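Local coordinates for DUF5751 domain-containing protein (PDB 2RBG), which is of unknown function, an archaeal protein from Sulfolobus tokodaii that belongs to the DUF5751 family, at the interface of chains A and B. Residues are numbered along the deposited sequence; one frame, centred on the assembly and turned at random. Chains: chain A/B, Putative uncharacterized protein ST0493.

The interface of chains A and B. Residues chain A 23, 119-121, 124-125; chain B 73-74, 76-77, 80.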
ATOM      1  N   LYS A  23      -6.803   4.242  10.098  1.00  9.11           N
ATOM      2  CA  LYS A  23      -6.553   4.254   8.659  1.00  8.13           C
ATOM      3  C   LYS A  23      -7.863   4.392   7.889  1.00  8.65           C
ATOM      4  O   LYS A  23      -7.957   5.151   6.927  1.00 11.79           O
ATOM      5  CB  LYS A  23      -5.862   2.961   8.213  1.00 10.36           C
ATOM      6  CG  LYS A  23      -4.442   2.768   8.721  1.00 10.87           C
ATOM      7  CD  LYS A  23      -3.828   1.506   8.109  1.00 14.62           C
ATOM      8  CE  LYS A  23      -2.349   1.395   8.426  1.00 23.04           C
ATOM      9  NZ  LYS A  23      -1.581   2.533   7.844  1.00 16.09           N
ATOM     10  N   LYS A 119      -8.278   2.155  -1.722  1.00  9.94           N
ATOM     11  CA  LYS A 119      -7.089   1.794  -0.963  1.00  8.83           C
ATOM     12  C   LYS A 119      -7.222   0.352  -0.517  1.00 12.00           C
ATOM     13  O   LYS A 119      -8.284  -0.069  -0.061  1.00  9.96           O
ATOM     14  CB  LYS A 119      -6.932   2.698   0.267  1.00 10.54           C
ATOM     15  CG  LYS A 119      -5.788   2.298   1.219  1.00 12.68           C
ATOM     16  CD  LYS A 119      -4.414   2.422   0.566  1.00 12.97           C
ATOM     17  CE  LYS A 119      -3.285   1.993   1.510  1.00  9.78           C
ATOM     18  NZ  LYS A 119      -3.076   2.957   2.632  1.00  9.17           N
ATOM     19  N   ASP A 120      -6.143  -0.403  -0.672  1.00 11.88           N
ATOM     20  CA  ASP A 120      -6.121  -1.796  -0.265  1.00 12.15           C
ATOM     21  C   ASP A 120      -4.897  -1.990   0.620  1.00 13.35           C
ATOM     22  O   ASP A 120      -3.776  -2.067   0.124  1.00 13.72           O
ATOM     23  CB  ASP A 120      -6.023  -2.714  -1.490  1.00 13.47           C
ATOM     24  CG  ASP A 120      -6.118  -4.190  -1.128  1.00 18.79           C
ATOM     25  OD1 ASP A 120      -5.381  -4.638  -0.223  1.00 19.37           O
ATOM     26  OD2 ASP A 120      -6.925  -4.907  -1.752  1.00 26.90           O
ATOM     27  N   PHE A 121      -5.104  -2.008   1.931  1.00  9.12           N
ATOM     28  CA  PHE A 121      -3.999  -2.246   2.850  1.00  8.53           C
ATOM     29  C   PHE A 121      -4.211  -3.698   3.229  1.00 10.99           C
ATOM     30  O   PHE A 121      -4.714  -4.006   4.312  1.00 12.01           O
ATOM     31  CB  PHE A 121      -4.102  -1.367   4.096  1.00  8.25           C
ATOM     32  CG  PHE A 121      -2.863  -1.390   4.946  1.00  9.71           C
ATOM     33  CD1 PHE A 121      -1.786  -0.561   4.650  1.00  9.45           C
ATOM     34  CD2 PHE A 121      -2.757  -2.267   6.017  1.00 13.08           C
ATOM     35  CE1 PHE A 121      -0.620  -0.608   5.408  1.00 10.63           C
ATOM     36  CE2 PHE A 121      -1.592  -2.324   6.783  1.00 11.99           C
ATOM     37  CZ  PHE A 121      -0.522  -1.490   6.477  1.00 12.89           C
ATOM     38  N   LYS A 124      -1.154  -6.450  -0.840  1.00 13.84           N
ATOM     39  CA  LYS A 124       0.259  -6.202  -1.123  1.00 12.49           C
ATOM     40  C   LYS A 124       1.155  -6.412   0.102  1.00 10.77           C
ATOM     41  O   LYS A 124       2.371  -6.257   0.014  1.00 12.23           O
ATOM     42  CB  LYS A 124       0.471  -4.781  -1.671  1.00 15.02           C
ATOM     43  CG  LYS A 124       0.063  -4.584  -3.136  1.00 17.86           C
ATOM     44  CD  LYS A 124       0.390  -3.166  -3.609  1.00 21.21           C
ATOM     45  CE  LYS A 124       0.049  -2.950  -5.082  1.00 24.54           C
ATOM     46  NZ  LYS A 124       0.440  -1.580  -5.555  1.00 21.46           N
ATOM     47  N   LEU A 125       0.563  -6.758   1.242  1.00  9.74           N
ATOM     48  CA  LEU A 125       1.352  -6.992   2.450  1.00 11.32           C
ATOM     49  C   LEU A 125       2.172  -8.266   2.296  1.00 14.53           C
ATOM     50  O   LEU A 125       1.669  -9.277   1.812  1.00 14.63           O
ATOM     51  CB  LEU A 125       0.447  -7.127   3.676  1.00 11.72           C
ATOM     52  CG  LEU A 125      -0.228  -5.862   4.199  1.00 13.13           C
ATOM     53  CD1 LEU A 125      -1.245  -6.247   5.262  1.00 13.14           C
ATOM     54  CD2 LEU A 125       0.819  -4.912   4.775  1.00 13.06           C
TER
ATOM     55  N   ASN B  73      -0.734   6.570  -2.070  1.00  8.90           N
ATOM     56  CA  ASN B  73      -1.366   6.278  -0.788  1.00  9.56           C
ATOM     57  C   ASN B  73      -0.979   4.906  -0.235  1.00 10.10           C
ATOM     58  O   ASN B  73      -1.526   4.462   0.773  1.00 10.34           O
ATOM     59  CB  ASN B  73      -2.901   6.406  -0.901  1.00  8.81           C
ATOM     60  CG  ASN B  73      -3.526   5.362  -1.815  1.00 10.55           C
ATOM     61  OD1 ASN B  73      -2.851   4.749  -2.640  1.00 12.03           O
ATOM     62  ND2 ASN B  73      -4.837   5.171  -1.679  1.00  9.29           N
ATOM     63  N   GLU B  74      -0.012   4.251  -0.875  1.00  9.00           N
ATOM     64  CA  GLU B  74       0.420   2.931  -0.428  1.00  6.85           C
ATOM     65  C   GLU B  74       1.796   2.914   0.231  1.00  8.04           C
ATOM     66  O   GLU B  74       2.377   1.848   0.434  1.00  7.33           O
ATOM     67  CB  GLU B  74       0.412   1.951  -1.603  1.00  9.08           C
ATOM     68  CG  GLU B  74      -0.949   1.817  -2.279  1.00  8.15           C
ATOM     69  CD  GLU B  74      -0.920   0.866  -3.456  1.00 12.67           C
ATOM     70  OE1 GLU B  74       0.026   0.950  -4.267  1.00 10.13           O
ATOM     71  OE2 GLU B  74      -1.849   0.042  -3.577  1.00 15.47           O
ATOM     72  N   ASP B  76       2.464   3.370   3.211  1.00  6.82           N
ATOM     73  CA  ASP B  76       2.397   2.658   4.480  1.00  7.89           C
ATOM     74  C   ASP B  76       2.544   1.146   4.309  1.00  7.12           C
ATOM     75  O   ASP B  76       3.063   0.475   5.197  1.00  8.14           O
ATOM     76  CB  ASP B  76       1.110   3.008   5.251  1.00  7.64           C
ATOM     77  CG  ASP B  76      -0.163   2.706   4.477  1.00 11.13           C
ATOM     78  OD1 ASP B  76      -0.096   2.379   3.280  1.00 10.63           O
ATOM     79  OD2 ASP B  76      -1.247   2.814   5.087  1.00 13.20           O
ATOM     80  N   ILE B  77       2.113   0.614   3.166  1.00  6.11           N
ATOM     81  CA  ILE B  77       2.236  -0.823   2.915  1.00  8.01           C
ATOM     82  C   ILE B  77       3.718  -1.135   2.711  1.00  8.15           C
ATOM     83  O   ILE B  77       4.248  -2.109   3.251  1.00  9.44           O
ATOM     84  CB  ILE B  77       1.468  -1.256   1.646  1.00  9.58           C
ATOM     85  CG1 ILE B  77      -0.007  -0.880   1.764  1.00  7.88           C
ATOM     86  CG2 ILE B  77       1.588  -2.768   1.459  1.00  8.83           C
ATOM     87  CD1 ILE B  77      -0.807  -1.163   0.500  1.00 12.83           C
ATOM     88  N   LYS B  80       5.561  -0.995   5.997  1.00  8.80           N
ATOM     89  CA  LYS B  80       5.223  -2.135   6.846  1.00 11.21           C
ATOM     90  C   LYS B  80       6.005  -3.371   6.408  1.00 10.33           C
ATOM     91  O   LYS B  80       6.536  -4.112   7.240  1.00 11.42           O
ATOM     92  CB  LYS B  80       3.721  -2.428   6.772  1.00  8.58           C
ATOM     93  CG  LYS B  80       3.275  -3.642   7.586  1.00 13.04           C
ATOM     94  CD  LYS B  80       3.517  -3.443   9.077  1.00 19.56           C
ATOM     95  CE  LYS B  80       3.015  -4.633   9.883  1.00 20.22           C
ATOM     96  NZ  LYS B  80       3.698  -5.892   9.484  1.00 31.99           N
TER
HETATM   97  O   HOH W   1      -4.321   0.430  -2.577  1.00 19.56           O
HETATM   98  O   HOH W   2      -2.437  -0.707  -6.123  1.00 31.15           O
HETATM   99  O   HOH W   3      -2.725  -2.113  -2.431  1.00 38.29           O
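The ring of A:Phe121 meets B:Asp76 and B:Ile77 of helix 75-81 with its CD1 and CE1 side. The backbone carbonyl carbon of B:Asp76 lies at the ring edge, in plane. The B:Asp76 carboxylate stands close by, turned 58° to the ring, with its CG 3.5 Å from A:Phe121 CE1. One ring face is capped within chain A by the CE methylene of A:Lys23. B:Ile77 runs antiparallel past the ring, and its CG1 packs 3.4 Å from A:Phe121 CD1. Its CG2 branch turns away from the ring and sits between A:Lys124 CB and A:Leu125 CD2.

Two lysines converge tip to tip on B:Asp76, whose CG lies between the backbone N and carbonyl carbon (chi1 58°), holding the carboxylate toward chain A. A:Lys119 NZ straddles the syn side of the carboxylate, bonding both OD1 and OD2. A:Lys23 NZ takes OD2 from the anti side at 2.8 Å, so both NZ atoms grip that oxygen. A:Lys119 NZ also bonds the backbone O of B:Asn73, nearly along the C=O axis (165°). The A:Lys119 chain, bent at chi2 and chi4, passes the B:Asn73 side chain in the opposite direction, CD against the amide. The paired lysines would favour a charged carboxylate.

The extended chain of A:Lys124 crosses B:Glu74 at about a right angle. Its NZ forms a salt bridge to OE1 at 2.9 Å, on the syn side. B:Glu74 OE2 reaches the backbone N and O of A:Asp120 through waters 1 and 3, and A:Lys124 NZ through water 2.

The patch joins helix 17-31, strand 117-121 and the C-terminal tail of A to 3-10 helix 72-74 and helix 75-81 of B. It is part of an asymmetric contact that may not be biological.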